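Local coordinates for aminotransferase AspB (Helicobacter pylori 26695, PDB 3EZS), which probably catalyses pyridoxal 5'-phosphate-dependent transamination, as a class I and II aminotransferase, at the interface of chains A and B. Numbering follows the deposited sequence. Chains: chain A/B, aminotransferase AspB.

The interface of chains A and B. Residues chain A 55-56, 261, 263-264; chain B 89, 92, 236-237, 239.
NH1 of B:Arg239 lies over one face of the A:Tyr55 ring, 4.2 Å from CZ and CE2; with the planes 45° apart, this is a loose contact rather than a parallel stack. CB of B:Pro236 approaches the CD2 rim of A:Tyr55 from the same side, at 3.7 Å. At the guanidinium edge, in its plane, NH1 of B:Arg239 donates to B:Pro236 O at 3.0 Å, nearly straight at 168°; together with the bonds of NE and NH2, this should fix the group's rotation. The phenol OH, carried there with CG anti to the backbone N (chi1 -160°), ends near NH2 of B:Arg239, too far for a hydrogen bond, and near CD of the extended B:Arg92, whose guanidinium is nearly perpendicular to the ring.

A direct polar contact across the interface is made by A:Thr263, whose hydroxyl OG1 accepts a hydrogen bond from NE of B:Arg239 at 2.9 Å. The arginine chain bends at chi2 and chi3, bringing CD past A:Pro56, with CG of the proline 3.9 Å away. NH2 of B:Arg239 hydrogen-bonds to water 1 at 3.1 Å, and this water, 2.7 Å from A:Gly261 O and 2.6 Å from B:Leu89 O, links both chains.

By family, B:Arg239, eight residues after the Schiff-base lysine in the SLSK…GLR motif, and A:Tyr55 are probably cofactor-phosphate ligands in a pocket built by both subunits. Chain A contributes loops, A:Thr263 just ahead of helix 266-277; chain B supplies 3-10 helix 236-238, B:Arg239, B:Leu89 in the loop after strand 85-88, and the start of helix 92-102. The patch recurs in the two-fold assembly, which matches the family's usual dimer.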
loop_
_atom_site.group_PDB
_atom_site.type_symbol
_atom_site.label_atom_id
_atom_site.label_comp_id
_atom_site.label_asym_id
_atom_site.label_seq_id
_atom_site.Cartn_x
_atom_site.Cartn_y
_atom_site.Cartn_z
ATOM N N TYR A 55 8.379 5.299 12.483
ATOM C CA TYR A 55 7.206 5.256 11.622
ATOM C C TYR A 55 7.650 5.791 10.252
ATOM O O TYR A 55 8.039 6.950 10.138
ATOM C CB TYR A 55 6.065 6.097 12.218
ATOM C CG TYR A 55 4.691 5.741 11.676
ATOM C CD1 TYR A 55 4.300 6.121 10.379
ATOM C CD2 TYR A 55 3.776 5.046 12.458
ATOM C CE1 TYR A 55 3.032 5.798 9.868
ATOM C CE2 TYR A 55 2.504 4.718 11.965
ATOM C CZ TYR A 55 2.132 5.098 10.665
ATOM O OH TYR A 55 0.866 4.788 10.175
ATOM N N PRO A 56 7.615 4.955 9.214
ATOM C CA PRO A 56 8.119 5.474 7.924
ATOM C C PRO A 56 7.264 6.572 7.268
ATOM O O PRO A 56 6.046 6.586 7.429
ATOM C CB PRO A 56 8.163 4.242 7.019
ATOM C CG PRO A 56 7.710 3.067 7.847
ATOM C CD PRO A 56 7.131 3.568 9.125
ATOM N N GLY A 261 -1.195 5.067 3.011
ATOM C CA GLY A 261 -0.496 4.087 3.843
ATOM C C GLY A 261 0.371 3.082 3.099
ATOM O O GLY A 261 0.538 1.932 3.557
ATOM N N THR A 263 3.604 2.515 2.874
ATOM C CA THR A 263 4.919 2.784 3.457
ATOM C C THR A 263 5.698 1.494 3.723
ATOM O O THR A 263 5.144 0.390 3.734
ATOM C CB THR A 263 4.785 3.606 4.735
ATOM O OG1 THR A 263 3.994 2.874 5.657
ATOM C CG2 THR A 263 4.088 4.968 4.452
ATOM N N SER A 264 6.998 1.666 3.932
ATOM C CA SER A 264 7.930 0.563 4.083
ATOM C C SER A 264 8.965 0.875 5.174
ATOM O O SER A 264 9.329 2.027 5.370
ATOM C CB SER A 264 8.624 0.388 2.732
ATOM O OG SER A 264 9.277 -0.848 2.638
ATOM N N LEU B 89 -1.213 -4.192 5.754
ATOM C CA LEU B 89 0.025 -3.428 5.861
ATOM C C LEU B 89 -0.187 -2.338 6.926
ATOM O O LEU B 89 -0.130 -1.135 6.640
ATOM C CB LEU B 89 0.376 -2.840 4.485
ATOM C CG LEU B 89 1.837 -2.588 4.200
ATOM C CD1 LEU B 89 2.572 -3.937 4.150
ATOM C CD2 LEU B 89 1.993 -1.824 2.879
ATOM N N ARG B 92 -3.471 1.916 8.969
ATOM C CA ARG B 92 -3.727 3.143 8.226
ATOM C C ARG B 92 -4.369 2.920 6.852
ATOM O O ARG B 92 -5.371 3.542 6.518
ATOM C CB ARG B 92 -2.433 3.957 8.072
ATOM C CG ARG B 92 -2.666 5.347 7.457
ATOM C CD ARG B 92 -1.438 6.215 7.498
ATOM N NE ARG B 92 -1.700 7.525 6.882
ATOM C CZ ARG B 92 -2.270 8.566 7.500
ATOM N NH1 ARG B 92 -2.675 8.486 8.767
ATOM N NH2 ARG B 92 -2.455 9.706 6.843
ATOM N N PRO B 236 6.573 0.098 14.374
ATOM C CA PRO B 236 5.762 0.617 13.272
ATOM C C PRO B 236 6.381 0.323 11.910
ATOM O O PRO B 236 5.664 0.206 10.938
ATOM C CB PRO B 236 5.717 2.132 13.541
ATOM C CG PRO B 236 6.932 2.409 14.360
ATOM C CD PRO B 236 7.097 1.187 15.221
ATOM N N GLY B 237 7.702 0.181 11.847
ATOM C CA GLY B 237 8.386 -0.107 10.585
ATOM C C GLY B 237 8.049 -1.450 9.971
ATOM O O GLY B 237 8.288 -1.652 8.791
ATOM N N ARG B 239 5.053 -2.561 9.557
ATOM C CA ARG B 239 3.801 -2.330 8.806
ATOM C C ARG B 239 2.874 -3.545 8.859
ATOM O O ARG B 239 2.477 -4.050 7.815
ATOM C CB ARG B 239 4.044 -1.954 7.334
ATOM C CG ARG B 239 5.047 -0.861 7.060
ATOM C CD ARG B 239 4.772 0.464 7.735
ATOM N NE ARG B 239 3.389 0.919 7.658
ATOM C CZ ARG B 239 2.590 1.179 8.693
ATOM N NH1 ARG B 239 2.998 1.071 9.954
ATOM N NH2 ARG B 239 1.355 1.591 8.457
HETATM O O HOH W 1 -0.482 1.306 5.984
#